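Local structure of glycosyl hydrolase (Streptomyces cattleya, 7LR8) at residues F50-V55 with G300-C305; G88-V93 with N144-T149. The protein probably hydrolyses the mannose-beta-1,4-N-acetylglucosamine linkage of N-glycan cores, as a family 5 glycoside hydrolase. The protein carries 1 engineered substitution. One frame throughout, in Å; residues are numbered along the deposited sequence.

Contact 1 (F50-V55 with G300-C305); sequences FDHVRV and GVTWWC. With BMA (beta-D-mannopyranose), chain D.
His-52 is the first residue of 50-55 to reach 300-305. Its NE2 lies 2.7 Å from Thr-302 OG1, a hydrogen bond bent little from straight (171°), with the hydroxyl at the ring edge and close to its plane. At the far edge of the imidazole ND1 donates to Asp-51 OD1 (2.9 Å), staying in the ring plane but arriving 39° out of the carboxylate plane. The strand axes are 8.1 Å apart because strand 15-19 runs between them, so no backbone hydrogen bond joins them and the connection rests mainly on side chains. Two residues on, Arg-54 is nearly extended through chi3, and its CB passes Thr-302 CG2 at 4.4 Å. Its NH1 stops 4.3 Å from Trp-304 CZ3, at the indole edge. The guanidinium makes its polar bonds elsewhere: NE with Asp-94, NH1 with Glu-268 and Asn-19, NH2 with Asn-152. The indole stands between two groups, both displaced toward its rim: mannose C3 lies 3.8 Å above one face, and Cys-305 CB, after a cis peptide, 3.4 Å above the opposite one. An aromatic platform followed by a cis peptide at the end of the eighth barrel strand is a hallmark of clan GH-A enzymes. Chemically, hydrogen bonds link Asp-51, His-52, Thr-302 and Trp-265 at one end; at the other, Glu-268 and Asn-152 also bond the mannose, consistent with Arg-54 as a second-shell residue positioning them.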
ATOM      1  N   PHE B  50      -9.633  20.641 -25.292  1.00 23.25           N
ATOM      2  CA  PHE B  50      -8.616  20.877 -24.277  1.00 22.63           C
ATOM      3  C   PHE B  50      -7.229  20.854 -24.897  1.00 22.48           C
ATOM      4  O   PHE B  50      -7.017  20.310 -25.985  1.00 23.57           O
ATOM      5  CB  PHE B  50      -8.696  19.824 -23.169  1.00 21.70           C
ATOM      6  CG  PHE B  50      -9.955  19.904 -22.367  1.00 25.81           C
ATOM      7  CD1 PHE B  50     -10.155  20.940 -21.463  1.00 23.57           C
ATOM      8  CD2 PHE B  50     -10.955  18.961 -22.534  1.00 25.15           C
ATOM      9  CE1 PHE B  50     -11.325  21.024 -20.726  1.00 24.63           C
ATOM     10  CE2 PHE B  50     -12.130  19.041 -21.800  1.00 25.59           C
ATOM     11  CZ  PHE B  50     -12.319  20.079 -20.904  1.00 23.55           C
ATOM     12  N   ASP B  51      -6.273  21.466 -24.195  1.00 21.10           N
ATOM     13  CA  ASP B  51      -4.899  21.485 -24.673  1.00 20.48           C
ATOM     14  C   ASP B  51      -3.892  20.818 -23.747  1.00 21.57           C
ATOM     15  O   ASP B  51      -2.708  20.791 -24.090  1.00 22.90           O
ATOM     16  CB  ASP B  51      -4.442  22.927 -24.952  1.00 22.12           C
ATOM     17  CG  ASP B  51      -4.514  23.818 -23.724  1.00 25.09           C
ATOM     18  OD1 ASP B  51      -3.752  23.565 -22.760  1.00 23.34           O
ATOM     19  OD2 ASP B  51      -5.323  24.779 -23.736  1.00 22.20           O
ATOM     20  N   HIS B  52      -4.305  20.281 -22.594  1.00 21.67           N
ATOM     21  CA  HIS B  52      -3.358  19.563 -21.746  1.00 20.05           C
ATOM     22  C   HIS B  52      -4.126  18.599 -20.856  1.00 19.13           C
ATOM     23  O   HIS B  52      -5.351  18.696 -20.706  1.00 19.77           O
ATOM     24  CB  HIS B  52      -2.502  20.510 -20.880  1.00 19.08           C
ATOM     25  CG  HIS B  52      -3.286  21.260 -19.850  1.00 20.20           C
ATOM     26  ND1 HIS B  52      -3.898  22.467 -20.114  1.00 21.32           N
ATOM     27  CD2 HIS B  52      -3.588  20.957 -18.561  1.00 22.10           C
ATOM     28  CE1 HIS B  52      -4.523  22.889 -19.026  1.00 19.52           C
ATOM     29  NE2 HIS B  52      -4.361  21.986 -18.075  1.00 20.15           N
ATOM     30  N   VAL B  53      -3.386  17.652 -20.288  1.00 16.80           N
ATOM     31  CA  VAL B  53      -3.892  16.761 -19.255  1.00 16.11           C
ATOM     32  C   VAL B  53      -2.898  16.764 -18.109  1.00 17.27           C
ATOM     33  O   VAL B  53      -1.691  16.960 -18.304  1.00 17.85           O
ATOM     34  CB  VAL B  53      -4.111  15.313 -19.759  1.00 20.65           C
ATOM     35  CG1 VAL B  53      -5.303  15.251 -20.706  1.00 18.22           C
ATOM     36  CG2 VAL B  53      -2.870  14.791 -20.446  1.00 19.82           C
ATOM     37  N   ARG B  54      -3.419  16.563 -16.903  1.00 16.60           N
ATOM     38  CA  ARG B  54      -2.622  16.292 -15.713  1.00 16.88           C
ATOM     39  C   ARG B  54      -2.803  14.818 -15.394  1.00 16.83           C
ATOM     40  O   ARG B  54      -3.943  14.347 -15.329  1.00 17.41           O
ATOM     41  CB  ARG B  54      -3.090  17.177 -14.550  1.00 16.37           C
ATOM     42  CG  ARG B  54      -2.597  16.777 -13.159  1.00 20.87           C
ATOM     43  CD  ARG B  54      -2.598  18.015 -12.253  1.00 18.82           C
ATOM     44  NE  ARG B  54      -2.222  17.724 -10.868  1.00 17.18           N
ATOM     45  CZ  ARG B  54      -3.066  17.687  -9.833  1.00 18.03           C
ATOM     46  NH1 ARG B  54      -4.366  17.937  -9.998  1.00 19.04           N
ATOM     47  NH2 ARG B  54      -2.603  17.439  -8.618  1.00 18.04           N
ATOM     48  N   VAL B  55      -1.689  14.076 -15.267  1.00 19.13           N
ATOM     49  CA  VAL B  55      -1.746  12.621 -15.182  1.00 17.85           C
ATOM     50  C   VAL B  55      -1.030  12.111 -13.929  1.00 16.45           C
ATOM     51  O   VAL B  55      -0.127  12.751 -13.383  1.00 18.33           O
ATOM     52  CB  VAL B  55      -1.167  11.937 -16.441  1.00 23.77           C
ATOM     53  CG1 VAL B  55      -1.838  12.488 -17.700  1.00 20.21           C
ATOM     54  CG2 VAL B  55       0.329  12.117 -16.521  1.00 20.22           C
ATOM     55  N   GLY B 300      -3.796  28.453 -16.387  1.00 24.10           N
ATOM     56  CA  GLY B 300      -4.732  27.563 -17.036  1.00 24.68           C
ATOM     57  C   GLY B 300      -5.798  27.125 -16.060  1.00 23.71           C
ATOM     58  O   GLY B 300      -5.714  27.386 -14.855  1.00 21.73           O
ATOM     59  N   VAL B 301      -6.815  26.461 -16.616  1.00 19.69           N
ATOM     60  CA  VAL B 301      -7.925  25.872 -15.874  1.00 21.74           C
ATOM     61  C   VAL B 301      -7.937  24.386 -16.188  1.00 26.05           C
ATOM     62  O   VAL B 301      -8.037  23.997 -17.360  1.00 24.98           O
ATOM     63  CB  VAL B 301      -9.272  26.501 -16.260  1.00 22.05           C
ATOM     64  CG1 VAL B 301     -10.405  25.799 -15.515  1.00 23.94           C
ATOM     65  CG2 VAL B 301      -9.271  27.999 -15.993  1.00 23.62           C
ATOM     66  N   THR B 302      -7.843  23.553 -15.151  1.00 20.65           N
ATOM     67  CA  THR B 302      -7.745  22.113 -15.341  1.00 21.01           C
ATOM     68  C   THR B 302      -8.867  21.462 -14.544  1.00 20.18           C
ATOM     69  O   THR B 302      -8.827  21.437 -13.310  1.00 22.72           O
ATOM     70  CB  THR B 302      -6.362  21.602 -14.928  1.00 20.61           C
ATOM     71  OG1 THR B 302      -5.352  22.423 -15.550  1.00 22.70           O
ATOM     72  CG2 THR B 302      -6.168  20.163 -15.370  1.00 24.24           C
ATOM     73  N   TRP B 303      -9.896  20.987 -15.247  1.00 18.99           N
ATOM     74  CA  TRP B 303     -11.085  20.460 -14.603  1.00 17.87           C
ATOM     75  C   TRP B 303     -10.817  19.083 -14.010  1.00 20.90           C
ATOM     76  O   TRP B 303     -10.129  18.255 -14.612  1.00 21.23           O
ATOM     77  CB  TRP B 303     -12.252  20.378 -15.603  1.00 20.46           C
ATOM     78  CG  TRP B 303     -13.549  20.302 -14.889  1.00 22.42           C
ATOM     79  CD1 TRP B 303     -14.208  19.172 -14.490  1.00 20.50           C
ATOM     80  CD2 TRP B 303     -14.334  21.407 -14.430  1.00 21.08           C
ATOM     81  NE1 TRP B 303     -15.368  19.513 -13.826  1.00 21.35           N
ATOM     82  CE2 TRP B 303     -15.457  20.880 -13.770  1.00 22.35           C
ATOM     83  CE3 TRP B 303     -14.191  22.800 -14.514  1.00 24.55           C
ATOM     84  CZ2 TRP B 303     -16.430  21.692 -13.201  1.00 26.51           C
ATOM     85  CZ3 TRP B 303     -15.161  23.600 -13.940  1.00 24.44           C
ATOM     86  CH2 TRP B 303     -16.256  23.047 -13.297  1.00 26.06           C
ATOM     87  N   TRP B 304     -11.342  18.854 -12.804  1.00 20.83           N
ATOM     88  CA  TRP B 304     -11.368  17.523 -12.199  1.00 19.58           C
ATOM     89  C   TRP B 304     -12.783  16.994 -12.354  1.00 19.37           C
ATOM     90  O   TRP B 304     -13.692  17.478 -11.678  1.00 20.30           O
ATOM     91  CB  TRP B 304     -11.003  17.552 -10.716  1.00 21.53           C
ATOM     92  CG  TRP B 304     -10.876  16.152 -10.184  1.00 19.64           C
ATOM     93  CD1 TRP B 304     -11.888  15.274  -9.910  1.00 20.91           C
ATOM     94  CD2 TRP B 304      -9.652  15.448  -9.915  1.00 19.63           C
ATOM     95  NE1 TRP B 304     -11.372  14.071  -9.488  1.00 19.14           N
ATOM     96  CE2 TRP B 304     -10.001  14.157  -9.475  1.00 19.46           C
ATOM     97  CE3 TRP B 304      -8.298  15.793  -9.988  1.00 16.92           C
ATOM     98  CZ2 TRP B 304      -9.045  13.210  -9.134  1.00 21.10           C
ATOM     99  CZ3 TRP B 304      -7.357  14.851  -9.643  1.00 20.03           C
ATOM    100  CH2 TRP B 304      -7.728  13.580  -9.217  1.00 22.34           C
ATOM    101  N   CYS B 305     -12.976  15.977 -13.196  1.00 19.66           N
ATOM    102  CA  CYS B 305     -11.928  15.231 -13.876  1.00 21.15           C
ATOM    103  C   CYS B 305     -12.442  14.855 -15.265  1.00 18.02           C
ATOM    104  O   CYS B 305     -13.563  15.222 -15.638  1.00 18.42           O
ATOM    105  CB  CYS B 305     -11.553  13.982 -13.083  1.00 21.27           C
ATOM    106  SG  CYS B 305     -12.998  13.004 -12.568  1.00 20.47           S
TER
HETATM  107  C1  BMA D   2      -8.758  16.523  -4.546  1.00 29.52           C
HETATM  108  C2  BMA D   2      -8.097  15.638  -5.652  1.00 34.24           C
HETATM  109  C3  BMA D   2      -8.581  14.212  -5.488  1.00 23.19           C
HETATM  110  C4  BMA D   2     -10.158  14.180  -5.292  1.00 19.39           C
HETATM  111  C5  BMA D   2     -10.788  15.579  -5.546  1.00 24.61           C
HETATM  112  C6  BMA D   2     -12.275  15.629  -5.273  1.00 17.73           C
HETATM  113  O2  BMA D   2      -6.681  15.663  -5.571  1.00 26.54           O
HETATM  114  O3  BMA D   2      -7.858  13.544  -4.423  1.00 29.37           O
HETATM  115  O4  BMA D   2     -10.691  13.254  -6.198  1.00 21.43           O
HETATM  116  O5  BMA D   2     -10.200  16.544  -4.655  1.00 27.47           O
HETATM  117  O6  BMA D   2     -12.468  15.306  -3.875  1.00 27.13           O

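Contact 2 (G88-V93 with N144-T149); sequences GLDVNV and NFLGMT
Asn-144 ND2 is held by two backbone carbonyls: Leu-89 O, 3.1 Å away and within 9° of the amide plane, and Thr-81 O of helix 71-86. Asn-144 CG stands between the backbone N and the carbonyl carbon (chi1 71°), and from there ND2 meets Leu-89 O. Parallel pairing then follows: Val-91 N donates to Asn-144 O (2.8 Å), Leu-146 N to Val-91 O (2.7 Å), Val-93 N to Gly-147 O, and Thr-149 N to Val-93 O. Val-91 bridges Phe-145 and Val-93 bridges Met-148, so Asn-92 alone faces both Leu-146 and Gly-147, the signature of a beta bulge. Gly-147 sets its N 3.7 Å above the centre of the Phe-145 ring. Val-93 meets that ring at its edge, CG2 to CE1 3.9 Å, while its CG1 touches Met-148 CE at 3.8 Å. On the other face the Asn-92 amide lies against the Thr-149 hydroxyl, which also bonds Gln-267. An alanine in place of Asn-92 removes the amide and would probably leave a gap beside Thr-149 OG1, taking a polar neighbour from it. Leu-146 CG rests on Asp-90 CB (3.6 Å), whose carboxylate pairs with Arg-15. Val-91 and Val-93 pack on helix 71-86, and Val-93, Phe-145 and Met-148 on helix 122-139, while strands 52-55 and 194-196 flank the pair within the barrel sheet.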
ATOM      1  N   GLY B  88      -2.667  16.605 -29.389  1.00 29.04           N
ATOM      2  CA  GLY B  88      -2.536  18.009 -29.059  1.00 28.41           C
ATOM      3  C   GLY B  88      -2.696  18.304 -27.587  1.00 28.14           C
ATOM      4  O   GLY B  88      -3.089  19.417 -27.224  1.00 30.64           O
ATOM      5  N   LEU B  89      -2.398  17.332 -26.722  1.00 22.78           N
ATOM      6  CA  LEU B  89      -2.508  17.495 -25.278  1.00 21.02           C
ATOM      7  C   LEU B  89      -1.101  17.463 -24.691  1.00 22.98           C
ATOM      8  O   LEU B  89      -0.411  16.442 -24.778  1.00 22.79           O
ATOM      9  CB  LEU B  89      -3.379  16.402 -24.664  1.00 20.91           C
ATOM     10  CG  LEU B  89      -4.779  16.292 -25.276  1.00 19.90           C
ATOM     11  CD1 LEU B  89      -5.438  14.995 -24.827  1.00 21.40           C
ATOM     12  CD2 LEU B  89      -5.616  17.499 -24.871  1.00 25.08           C
ATOM     13  N   ASP B  90      -0.662  18.593 -24.145  1.00 19.85           N
ATOM     14  CA  ASP B  90       0.549  18.614 -23.338  1.00 19.19           C
ATOM     15  C   ASP B  90       0.288  17.931 -21.991  1.00 21.40           C
ATOM     16  O   ASP B  90      -0.854  17.779 -21.569  1.00 21.42           O
ATOM     17  CB  ASP B  90       1.010  20.051 -23.132  1.00 21.67           C
ATOM     18  CG  ASP B  90       1.328  20.745 -24.441  1.00 27.01           C
ATOM     19  OD1 ASP B  90       1.912  20.088 -25.325  1.00 25.52           O
ATOM     20  OD2 ASP B  90       0.996  21.944 -24.597  1.00 31.02           O
ATOM     21  N   VAL B  91       1.360  17.497 -21.323  1.00 19.26           N
ATOM     22  CA  VAL B  91       1.233  16.615 -20.163  1.00 19.05           C
ATOM     23  C   VAL B  91       1.999  17.185 -18.972  1.00 21.26           C
ATOM     24  O   VAL B  91       3.213  17.413 -19.055  1.00 20.31           O
ATOM     25  CB  VAL B  91       1.728  15.192 -20.472  1.00 19.60           C
ATOM     26  CG1 VAL B  91       1.724  14.326 -19.179  1.00 16.95           C
ATOM     27  CG2 VAL B  91       0.867  14.561 -21.545  1.00 17.94           C
ATOM     28  N   ASN B  92       1.295  17.377 -17.856  1.00 18.08           N
ATOM     29  CA  ASN B  92       1.918  17.576 -16.555  1.00 17.32           C
ATOM     30  C   ASN B  92       1.824  16.269 -15.777  1.00 18.65           C
ATOM     31  O   ASN B  92       0.755  15.662 -15.719  1.00 19.99           O
ATOM     32  CB  ASN B  92       1.234  18.706 -15.778  1.00 16.97           C
ATOM     33  CG  ASN B  92       1.477  18.613 -14.280  1.00 22.66           C
ATOM     34  OD1 ASN B  92       0.837  17.820 -13.581  1.00 23.19           O
ATOM     35  ND2 ASN B  92       2.415  19.409 -13.783  1.00 17.13           N
ATOM     36  N   VAL B  93       2.937  15.836 -15.187  1.00 15.23           N
ATOM     37  CA  VAL B  93       2.966  14.582 -14.434  1.00 15.99           C
ATOM     38  C   VAL B  93       3.076  14.907 -12.951  1.00 17.92           C
ATOM     39  O   VAL B  93       4.042  15.549 -12.522  1.00 17.63           O
ATOM     40  CB  VAL B  93       4.135  13.682 -14.873  1.00 18.50           C
ATOM     41  CG1 VAL B  93       4.149  12.406 -14.023  1.00 16.64           C
ATOM     42  CG2 VAL B  93       4.031  13.337 -16.355  1.00 18.35           C
ATOM     43  N   ASN B 144       5.811  17.653 -25.796  1.00 21.32           N
ATOM     44  CA  ASN B 144       4.555  17.978 -25.134  1.00 25.33           C
ATOM     45  C   ASN B 144       4.609  17.751 -23.627  1.00 19.89           C
ATOM     46  O   ASN B 144       3.595  17.942 -22.951  1.00 21.67           O
ATOM     47  CB  ASN B 144       3.409  17.161 -25.732  1.00 24.48           C
ATOM     48  CG  ASN B 144       3.491  15.702 -25.358  1.00 25.03           C
ATOM     49  OD1 ASN B 144       4.540  15.066 -25.500  1.00 24.96           O
ATOM     50  ND2 ASN B 144       2.396  15.168 -24.822  1.00 21.00           N
ATOM     51  N   PHE B 145       5.753  17.346 -23.086  1.00 19.24           N
ATOM     52  CA  PHE B 145       5.915  17.217 -21.640  1.00 20.65           C
ATOM     53  C   PHE B 145       6.075  18.601 -21.023  1.00 21.52           C
ATOM     54  O   PHE B 145       7.054  19.306 -21.295  1.00 23.05           O
ATOM     55  CB  PHE B 145       7.120  16.324 -21.337  1.00 19.90           C
ATOM     56  CG  PHE B 145       7.474  16.220 -19.881  1.00 21.94           C
ATOM     57  CD1 PHE B 145       6.543  15.789 -18.942  1.00 21.03           C
ATOM     58  CD2 PHE B 145       8.764  16.512 -19.455  1.00 20.90           C
ATOM     59  CE1 PHE B 145       6.894  15.665 -17.598  1.00 20.10           C
ATOM     60  CE2 PHE B 145       9.117  16.398 -18.111  1.00 22.04           C
ATOM     61  CZ  PHE B 145       8.187  15.967 -17.184  1.00 19.86           C
ATOM     62  N   LEU B 146       5.108  18.989 -20.196  1.00 21.84           N
ATOM     63  CA  LEU B 146       5.133  20.298 -19.556  1.00 24.13           C
ATOM     64  C   LEU B 146       6.145  20.333 -18.423  1.00 20.79           C
ATOM     65  O   LEU B 146       6.908  21.294 -18.293  1.00 21.69           O
ATOM     66  CB  LEU B 146       3.746  20.654 -19.015  1.00 21.99           C
ATOM     67  CG  LEU B 146       2.620  20.939 -19.999  1.00 21.85           C
ATOM     68  CD1 LEU B 146       1.286  20.982 -19.252  1.00 22.34           C
ATOM     69  CD2 LEU B 146       2.891  22.246 -20.714  1.00 22.50           C
ATOM     70  N   GLY B 147       6.144  19.306 -17.584  1.00 19.18           N
ATOM     71  CA  GLY B 147       6.998  19.264 -16.418  1.00 20.55           C
ATOM     72  C   GLY B 147       6.323  18.432 -15.347  1.00 22.33           C
ATOM     73  O   GLY B 147       5.327  17.761 -15.603  1.00 20.01           O
ATOM     74  N   MET B 148       6.882  18.509 -14.144  1.00 17.67           N
ATOM     75  CA  MET B 148       6.421  17.725 -13.003  1.00 17.91           C
ATOM     76  C   MET B 148       5.703  18.597 -11.985  1.00 20.38           C
ATOM     77  O   MET B 148       6.099  19.741 -11.744  1.00 19.71           O
ATOM     78  CB  MET B 148       7.594  17.045 -12.282  1.00 18.14           C
ATOM     79  CG  MET B 148       8.500  16.197 -13.130  1.00 17.73           C
ATOM     80  SD  MET B 148       7.681  14.736 -13.757  1.00 19.55           S
ATOM     81  CE  MET B 148       7.197  13.892 -12.264  1.00 17.62           C
ATOM     82  N   THR B 149       4.669  18.031 -11.360  1.00 18.37           N
ATOM     83  CA  THR B 149       4.164  18.500 -10.078  1.00 16.57           C
ATOM     84  C   THR B 149       4.629  17.498  -9.031  1.00 21.53           C
ATOM     85  O   THR B 149       4.541  16.291  -9.259  1.00 21.04           O
ATOM     86  CB  THR B 149       2.634  18.608 -10.101  1.00 18.89           C
ATOM     87  OG1 THR B 149       2.240  19.588 -11.075  1.00 17.82           O
ATOM     88  CG2 THR B 149       2.090  19.027  -8.739  1.00 21.44           C
TER

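Both contacts are buried in the same eight-stranded parallel barrel, their centres about 10 Å apart, and contact 2 is nested within the chain loop that contact 1 closes. Strands 52-55 and 90-94 are neighbours, which joins them directly: Val-53 N lies 2.8 Å from Asp-90 O, a probable hydrogen bond. Their chemistry follows their place. Contact 1 spans strands that are not adjacent, buries only 226 Å², and is made by polar and charged side chains inside the barrel, with the Trp-304 indole at the sugar end. Contact 2 joins adjacent strands, buries 525 Å², and rests on backbone bonds with an apolar layer turned to the helices.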